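Local structure of urea carboxylase (Thermus thermophilus, 3OEP) at residues P412-L425 with L480-T492. The protein is of unknown function: a KipI-KipA homologue with cyclophilin-like domains, once taken for an allophanate hydrolase. Sequence-based numbering, arbitrary orientation. Where two conformers were deposited one is given.
Sequences PFRVARADRVGVEL and LGQARPGVEIHFT
Phe413 and Ile489 form an antiparallel hydrogen-bonded pair. Two backbone bonds hold it, Phe413 N to Ile489 O (2.9 Å) and Ile489 N to Phe413 O. Val415 N then bonds to Val487 O, and Val415 O accepts from Gly486 N (2.8 Å), a residue of the type II turn from Arg484 to Val487. Glu488 pairs with Arg414, and their side chains share one face of the sheet. Glu488 CB lies near Phe413 O. The chain then bends at chi2 (-81°), which brings the carboxylate back over the neighbouring strand. Glu488 CD is 4.0 Å from Phe413 O. OE1 rests against Pro412 CB at 3.4 Å. OE2 lies against CG and CD of Arg414, both at 3.6 Å, and water 1 links it to Arg414 NH2. Shortening Glu488 to an alanine would probably cost that water its carboxylate acceptor and uncover the Arg414 methylenes. On the face that carries Phe413 and Ile489, Phe491 turns its edge to the face of Phe413, planes 67° apart. Leu425 CD1 meets the edge of the Phe491 ring, in its plane, 3.6 Å from Phe491 CZ. Val423 CG2 and Ala418 CB pack on Ala483 CB, in the loop before strand 488-492. That strand joins strand 413-418 to strand 390-396, closing the sheet of a cyclophilin-like domain.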
ATOM      1  N   PRO A 412      -3.011 -25.137 -12.804  1.00 24.70           N
ATOM      2  CA  PRO A 412      -3.857 -24.131 -12.170  1.00 25.06           C
ATOM      3  C   PRO A 412      -3.495 -23.840 -10.713  1.00 23.07           C
ATOM      4  O   PRO A 412      -3.084 -24.738  -9.963  1.00 24.36           O
ATOM      5  CB  PRO A 412      -5.260 -24.740 -12.260  1.00 27.52           C
ATOM      6  CG  PRO A 412      -5.039 -26.198 -12.371  1.00 27.81           C
ATOM      7  CD  PRO A 412      -3.755 -26.370 -13.116  1.00 27.70           C
ATOM      8  N   PHE A 413      -3.649 -22.575 -10.340  1.00 19.57           N
ATOM      9  CA  PHE A 413      -3.609 -22.148  -8.958  1.00 18.05           C
ATOM     10  C   PHE A 413      -5.035 -21.818  -8.530  1.00 19.28           C
ATOM     11  O   PHE A 413      -5.944 -21.730  -9.361  1.00 20.31           O
ATOM     12  CB  PHE A 413      -2.698 -20.931  -8.797  1.00 18.30           C
ATOM     13  CG  PHE A 413      -1.238 -21.257  -8.915  1.00 16.88           C
ATOM     14  CD1 PHE A 413      -0.662 -21.495 -10.158  1.00 18.17           C
ATOM     15  CD2 PHE A 413      -0.446 -21.351  -7.785  1.00 17.55           C
ATOM     16  CE1 PHE A 413       0.691 -21.809 -10.263  1.00 17.94           C
ATOM     17  CE2 PHE A 413       0.903 -21.668  -7.884  1.00 19.62           C
ATOM     18  CZ  PHE A 413       1.470 -21.899  -9.128  1.00 17.64           C
ATOM     19  N   ARG A 414      -5.221 -21.658  -7.229  1.00 18.57           N
ATOM     20  CA  ARG A 414      -6.520 -21.359  -6.652  1.00 19.23           C
ATOM     21  C   ARG A 414      -6.331 -20.254  -5.619  1.00 17.65           C
ATOM     22  O   ARG A 414      -5.368 -20.279  -4.856  1.00 19.03           O
ATOM     23  CB  ARG A 414      -7.080 -22.623  -5.989  1.00 20.83           C
ATOM     24  CG  ARG A 414      -8.537 -22.549  -5.589  1.00 25.86           C
ATOM     25  CD  ARG A 414      -9.050 -23.924  -5.156  1.00 23.99           C
ATOM     26  NE  ARG A 414      -8.474 -24.358  -3.877  1.00 23.78           N
ATOM     27  CZ  ARG A 414      -7.521 -25.276  -3.718  1.00 24.28           C
ATOM     28  NH1 ARG A 414      -7.100 -25.564  -2.495  1.00 23.84           N
ATOM     29  NH2 ARG A 414      -6.985 -25.917  -4.753  1.00 28.45           N
ATOM     30  N   VAL A 415      -7.242 -19.282  -5.593  1.00 16.93           N
ATOM     31  CA  VAL A 415      -7.141 -18.182  -4.637  1.00 15.04           C
ATOM     32  C   VAL A 415      -7.476 -18.697  -3.233  1.00 15.87           C
ATOM     33  O   VAL A 415      -8.519 -19.305  -3.028  1.00 15.35           O
ATOM     34  CB  VAL A 415      -8.105 -17.033  -4.987  1.00 14.00           C
ATOM     35  CG1 VAL A 415      -8.096 -15.958  -3.890  1.00 13.35           C
ATOM     36  CG2 VAL A 415      -7.744 -16.419  -6.341  1.00 15.79           C
ATOM     37  N   ALA A 416      -6.576 -18.470  -2.282  1.00 14.34           N
ATOM     38  CA  ALA A 416      -6.810 -18.829  -0.881  1.00 17.69           C
ATOM     39  C   ALA A 416      -7.445 -17.667  -0.127  1.00 19.15           C
ATOM     40  O   ALA A 416      -8.389 -17.851   0.646  1.00 18.98           O
ATOM     41  CB  ALA A 416      -5.507 -19.234  -0.215  1.00 18.15           C
ATOM     42  N   ARG A 417      -6.903 -16.473  -0.357  1.00 18.15           N
ATOM     43  CA  ARG A 417      -7.357 -15.244   0.280  1.00 19.69           C
ATOM     44  C   ARG A 417      -7.063 -14.083  -0.658  1.00 18.37           C
ATOM     45  O   ARG A 417      -6.084 -14.119  -1.409  1.00 18.06           O
ATOM     46  CB  ARG A 417      -6.632 -15.038   1.613  1.00 22.28           C
ATOM     47  N   ALA A 418      -7.918 -13.064  -0.628  1.00 17.62           N
ATOM     48  CA  ALA A 418      -7.765 -11.907  -1.507  1.00 17.09           C
ATOM     49  C   ALA A 418      -8.227 -10.647  -0.803  1.00 18.35           C
ATOM     50  O   ALA A 418      -9.341 -10.597  -0.279  1.00 19.69           O
ATOM     51  CB  ALA A 418      -8.561 -12.096  -2.783  1.00 17.68           C
ATOM     52  N   ASP A 419      -7.379  -9.625  -0.812  1.00 16.29           N
ATOM     53  CA  ASP A 419      -7.779  -8.316  -0.316  1.00 16.48           C
ATOM     54  C   ASP A 419      -7.036  -7.233  -1.095  1.00 13.46           C
ATOM     55  O   ASP A 419      -6.497  -7.511  -2.169  1.00 12.49           O
ATOM     56  CB  ASP A 419      -7.586  -8.231   1.206  1.00 18.43           C
ATOM     57  CG  ASP A 419      -6.143  -8.400   1.649  1.00 22.91           C
ATOM     58  OD1 ASP A 419      -5.206  -8.279   0.830  1.00 18.98           O
ATOM     59  OD2 ASP A 419      -5.948  -8.642   2.859  1.00 26.95           O
ATOM     60  N   ARG A 420      -7.031  -6.009  -0.589  1.00 12.55           N
ATOM     61  CA  ARG A 420      -6.387  -4.902  -1.310  1.00 12.90           C
ATOM     62  C   ARG A 420      -4.862  -4.976  -1.269  1.00 12.01           C
ATOM     63  O   ARG A 420      -4.194  -4.342  -2.083  1.00 12.84           O
ATOM     64  CB  ARG A 420      -6.852  -3.557  -0.764  1.00 12.42           C
ATOM     65  CG  ARG A 420      -8.326  -3.257  -1.025  1.00 13.18           C
ATOM     66  CD  ARG A 420      -8.774  -1.981  -0.326  1.00 13.90           C
ATOM     67  NE  ARG A 420      -7.873  -0.871  -0.631  1.00 14.60           N
ATOM     68  CZ  ARG A 420      -7.946  -0.090  -1.710  1.00 16.50           C
ATOM     69  NH1 ARG A 420      -8.912  -0.236  -2.615  1.00 17.93           N
ATOM     70  NH2 ARG A 420      -7.044   0.865  -1.878  1.00 15.24           N
ATOM     71  N   VAL A 421      -4.313  -5.719  -0.311  1.00 13.30           N
ATOM     72  CA  VAL A 421      -2.864  -5.879  -0.210  1.00 12.62           C
ATOM     73  C   VAL A 421      -2.369  -6.870  -1.264  1.00 13.64           C
ATOM     74  O   VAL A 421      -1.362  -6.637  -1.937  1.00 13.36           O
ATOM     75  CB  VAL A 421      -2.437  -6.336   1.204  1.00 13.34           C
ATOM     76  CG1 VAL A 421      -0.947  -6.644   1.244  1.00 14.13           C
ATOM     77  CG2 VAL A 421      -2.794  -5.276   2.241  1.00 13.13           C
ATOM     78  N   GLY A 422      -3.078  -7.984  -1.410  1.00 14.78           N
ATOM     79  CA  GLY A 422      -2.735  -8.946  -2.435  1.00 14.05           C
ATOM     80  C   GLY A 422      -3.610 -10.177  -2.469  1.00 14.34           C
ATOM     81  O   GLY A 422      -4.568 -10.301  -1.706  1.00 14.50           O
ATOM     82  N   VAL A 423      -3.253 -11.095  -3.361  1.00 13.10           N
ATOM     83  CA  VAL A 423      -4.003 -12.322  -3.578  1.00 13.14           C
ATOM     84  C   VAL A 423      -3.066 -13.488  -3.313  1.00 13.79           C
ATOM     85  O   VAL A 423      -2.048 -13.636  -4.003  1.00 14.76           O
ATOM     86  CB  VAL A 423      -4.548 -12.389  -5.024  1.00 13.64           C
ATOM     87  CG1 VAL A 423      -5.381 -13.649  -5.242  1.00 14.12           C
ATOM     88  CG2 VAL A 423      -5.387 -11.146  -5.323  1.00 14.12           C
ATOM     89  N   GLU A 424      -3.400 -14.282  -2.301  1.00 14.71           N
ATOM     90  CA  GLU A 424      -2.611 -15.439  -1.884  1.00 17.16           C
ATOM     91  C   GLU A 424      -3.050 -16.691  -2.642  1.00 16.53           C
ATOM     92  O   GLU A 424      -4.242 -16.964  -2.757  1.00 17.34           O
ATOM     93  CB  GLU A 424      -2.786 -15.657  -0.383  1.00 20.21           C
ATOM     94  CG  GLU A 424      -1.836 -16.662   0.221  1.00 22.94           C
ATOM     95  CD  GLU A 424      -2.049 -16.814   1.711  1.00 28.86           C
ATOM     96  OE1 GLU A 424      -1.284 -16.198   2.481  1.00 34.15           O
ATOM     97  OE2 GLU A 424      -2.988 -17.533   2.108  1.00 31.81           O
ATOM     98  N   LEU A 425      -2.083 -17.454  -3.146  1.00 16.83           N
ATOM     99  CA  LEU A 425      -2.373 -18.563  -4.050  1.00 18.08           C
ATOM    100  C   LEU A 425      -2.001 -19.941  -3.506  1.00 18.10           C
ATOM    101  O   LEU A 425      -0.978 -20.110  -2.836  1.00 19.29           O
ATOM    102  CB  LEU A 425      -1.641 -18.350  -5.370  1.00 16.98           C
ATOM    103  CG  LEU A 425      -1.979 -17.078  -6.147  1.00 18.74           C
ATOM    104  CD1 LEU A 425      -1.182 -17.036  -7.439  1.00 20.90           C
ATOM    105  CD2 LEU A 425      -3.472 -16.996  -6.422  1.00 19.91           C
ATOM    106  N   LEU A 480      -7.783  -9.241 -10.533  1.00 14.61           N
ATOM    107  CA  LEU A 480      -7.400  -9.537  -9.155  1.00 16.02           C
ATOM    108  C   LEU A 480      -8.084  -8.615  -8.150  1.00 15.79           C
ATOM    109  O   LEU A 480      -8.194  -8.955  -6.966  1.00 17.11           O
ATOM    110  CB  LEU A 480      -5.886  -9.509  -8.997  1.00 16.52           C
ATOM    111  CG  LEU A 480      -5.189 -10.587  -9.829  1.00 20.01           C
ATOM    112  CD1 LEU A 480      -3.685 -10.524  -9.633  1.00 22.16           C
ATOM    113  CD2 LEU A 480      -5.735 -11.990  -9.488  1.00 20.31           C
ATOM    114  N   GLY A 481      -8.558  -7.463  -8.628  1.00 14.85           N
ATOM    115  CA  GLY A 481      -9.461  -6.613  -7.860  1.00 15.64           C
ATOM    116  C   GLY A 481     -10.809  -7.269  -7.589  1.00 16.44           C
ATOM    117  O   GLY A 481     -11.570  -6.798  -6.746  1.00 18.35           O
ATOM    118  N   GLN A 482     -11.108  -8.354  -8.308  1.00 14.20           N
ATOM    119  CA  GLN A 482     -12.365  -9.082  -8.163  1.00 13.96           C
ATOM    120  C   GLN A 482     -12.137 -10.522  -7.697  1.00 14.38           C
ATOM    121  O   GLN A 482     -13.050 -11.348  -7.757  1.00 16.12           O
ATOM    122  CB  GLN A 482     -13.110  -9.075  -9.496  1.00 15.14           C
ATOM    123  CG  GLN A 482     -13.519  -7.674  -9.954  1.00 15.61           C
ATOM    124  CD  GLN A 482     -14.529  -7.026  -9.028  1.00 16.02           C
ATOM    125  OE1 GLN A 482     -15.201  -7.705  -8.243  1.00 15.76           O
ATOM    126  NE2 GLN A 482     -14.668  -5.707  -9.135  1.00 14.25           N
ATOM    127  N   ALA A 483     -10.931 -10.804  -7.206  1.00 14.17           N
ATOM    128  CA  ALA A 483     -10.584 -12.146  -6.745  1.00 15.61           C
ATOM    129  C   ALA A 483     -11.318 -12.479  -5.448  1.00 16.14           C
ATOM    130  O   ALA A 483     -11.564 -11.600  -4.615  1.00 16.94           O
ATOM    131  CB  ALA A 483      -9.078 -12.261  -6.536  1.00 15.64           C
ATOM    132  N   ARG A 484     -11.682 -13.749  -5.306  1.00 15.45           N
ATOM    133  CA  ARG A 484     -12.227 -14.278  -4.065  1.00 16.18           C
ATOM    134  C   ARG A 484     -11.747 -15.717  -3.893  1.00 15.12           C
ATOM    135  O   ARG A 484     -11.341 -16.351  -4.869  1.00 13.97           O
ATOM    136  CB  ARG A 484     -13.753 -14.203  -4.076  1.00 18.96           C
ATOM    137  CG  ARG A 484     -14.419 -14.807  -5.290  1.00 20.46           C
ATOM    138  CD  ARG A 484     -15.912 -14.459  -5.320  1.00 28.26           C
ATOM    139  NE  ARG A 484     -16.645 -15.045  -4.195  1.00 26.27           N
ATOM    140  CZ  ARG A 484     -17.873 -14.695  -3.814  1.00 30.90           C
ATOM    141  NH1 ARG A 484     -18.542 -13.730  -4.450  1.00 30.56           N
ATOM    142  NH2 ARG A 484     -18.442 -15.310  -2.777  1.00 30.90           N
ATOM    143  N   PRO A 485     -11.772 -16.237  -2.650  1.00 15.91           N
ATOM    144  CA  PRO A 485     -11.331 -17.610  -2.413  1.00 16.50           C
ATOM    145  C   PRO A 485     -11.997 -18.619  -3.342  1.00 15.47           C
ATOM    146  O   PRO A 485     -13.212 -18.559  -3.541  1.00 18.26           O
ATOM    147  CB  PRO A 485     -11.748 -17.862  -0.959  1.00 16.24           C
ATOM    148  CG  PRO A 485     -11.697 -16.530  -0.333  1.00 17.88           C
ATOM    149  CD  PRO A 485     -12.182 -15.575  -1.397  1.00 18.05           C
ATOM    150  N   GLY A 486     -11.200 -19.516  -3.921  1.00 16.36           N
ATOM    151  CA  GLY A 486     -11.725 -20.581  -4.772  1.00 16.28           C
ATOM    152  C   GLY A 486     -11.647 -20.318  -6.263  1.00 15.90           C
ATOM    153  O   GLY A 486     -11.779 -21.253  -7.061  1.00 17.75           O
ATOM    154  N   VAL A 487     -11.431 -19.064  -6.648  1.00 15.71           N
ATOM    155  CA  VAL A 487     -11.268 -18.729  -8.067  1.00 16.36           C
ATOM    156  C   VAL A 487     -10.017 -19.406  -8.616  1.00 16.27           C
ATOM    157  O   VAL A 487      -8.944 -19.362  -8.002  1.00 16.08           O
ATOM    158  CB  VAL A 487     -11.215 -17.204  -8.307  1.00 15.19           C
ATOM    159  CG1 VAL A 487     -10.875 -16.899  -9.785  1.00 17.12           C
ATOM    160  CG2 VAL A 487     -12.557 -16.563  -7.916  1.00 16.54           C
ATOM    161  N   GLU A 488     -10.170 -20.046  -9.772  1.00 16.92           N
ATOM    162  CA  GLU A 488      -9.062 -20.725 -10.423  1.00 19.02           C
ATOM    163  C   GLU A 488      -8.262 -19.722 -11.242  1.00 18.55           C
ATOM    164  O   GLU A 488      -8.838 -18.870 -11.934  1.00 18.28           O
ATOM    165  CB  GLU A 488      -9.575 -21.867 -11.301  1.00 21.42           C
ATOM    166  CG  GLU A 488     -10.201 -23.012 -10.508  1.00 27.70           C
ATOM    167  CD  GLU A 488      -9.173 -23.975  -9.922  1.00 34.12           C
ATOM    168  OE1 GLU A 488      -8.292 -24.440 -10.676  1.00 38.89           O
ATOM    169  OE2 GLU A 488      -9.260 -24.291  -8.713  1.00 36.91           O
ATOM    170  N   ILE A 489      -6.938 -19.831 -11.142  1.00 18.50           N
ATOM    171  CA  ILE A 489      -6.004 -18.931 -11.816  0.50 18.21           C
ATOM    172  C   ILE A 489      -5.116 -19.728 -12.770  1.00 18.65           C
ATOM    173  O   ILE A 489      -4.532 -20.735 -12.376  1.00 19.21           O
ATOM    174  CB  ILE A 489      -5.098 -18.199 -10.800  0.50 17.05           C
ATOM    175  CG1 ILE A 489      -5.933 -17.484  -9.729  0.50 19.86           C
ATOM    176  CG2 ILE A 489      -4.186 -17.201 -11.515  0.50 19.40           C
ATOM    177  CD1 ILE A 489      -6.887 -16.443 -10.284  0.50 15.73           C
ATOM    178  N   HIS A 490      -5.022 -19.268 -14.014  1.00 18.96           N
ATOM    179  CA  HIS A 490      -4.160 -19.864 -15.023  1.00 20.62           C
ATOM    180  C   HIS A 490      -3.182 -18.787 -15.480  1.00 20.72           C
ATOM    181  O   HIS A 490      -3.596 -17.771 -16.045  1.00 20.51           O
ATOM    182  CB  HIS A 490      -4.996 -20.347 -16.213  1.00 23.86           C
ATOM    183  CG  HIS A 490      -6.088 -21.301 -15.839  1.00 30.12           C
ATOM    184  ND1 HIS A 490      -5.893 -22.663 -15.773  1.00 37.07           N
ATOM    185  CD2 HIS A 490      -7.385 -21.089 -15.514  1.00 35.37           C
ATOM    186  CE1 HIS A 490      -7.022 -23.251 -15.420  1.00 35.96           C
ATOM    187  NE2 HIS A 490      -7.943 -22.318 -15.257  1.00 36.77           N
ATOM    188  N   PHE A 491      -1.898 -18.994 -15.210  1.00 19.05           N
ATOM    189  CA  PHE A 491      -0.863 -18.066 -15.639  1.00 19.11           C
ATOM    190  C   PHE A 491      -0.379 -18.458 -17.027  1.00 20.49           C
ATOM    191  O   PHE A 491      -0.197 -19.651 -17.310  1.00 21.01           O
ATOM    192  CB  PHE A 491       0.322 -18.075 -14.678  1.00 18.17           C
ATOM    193  CG  PHE A 491       0.031 -17.457 -13.334  1.00 17.27           C
ATOM    194  CD1 PHE A 491      -0.228 -16.100 -13.225  1.00 19.56           C
ATOM    195  CD2 PHE A 491       0.061 -18.227 -12.176  1.00 18.78           C
ATOM    196  CE1 PHE A 491      -0.470 -15.522 -11.990  1.00 18.45           C
ATOM    197  CE2 PHE A 491      -0.182 -17.657 -10.936  1.00 16.03           C
ATOM    198  CZ  PHE A 491      -0.441 -16.303 -10.843  1.00 18.59           C
ATOM    199  N   THR A 492      -0.173 -17.447 -17.874  1.00 20.90           N
ATOM    200  CA  THR A 492       0.299 -17.661 -19.241  0.50 22.77           C
ATOM    201  C   THR A 492       1.336 -16.613 -19.623  1.00 22.83           C
ATOM    202  O   THR A 492       1.425 -15.560 -19.007  1.00 21.24           O
ATOM    203  CB  THR A 492      -0.856 -17.616 -20.261  0.50 24.05           C
ATOM    204  OG1 THR A 492      -0.334 -17.817 -21.582  0.50 25.94           O
ATOM    205  CG2 THR A 492      -1.589 -16.275 -20.206  0.50 24.91           C
TER
HETATM  206  O   HOH W   1      -7.409 -25.994  -7.529  1.00 32.21           O
HETATM  207  O   HOH W   2      -8.032  -8.961  -4.195  1.00 10.49           O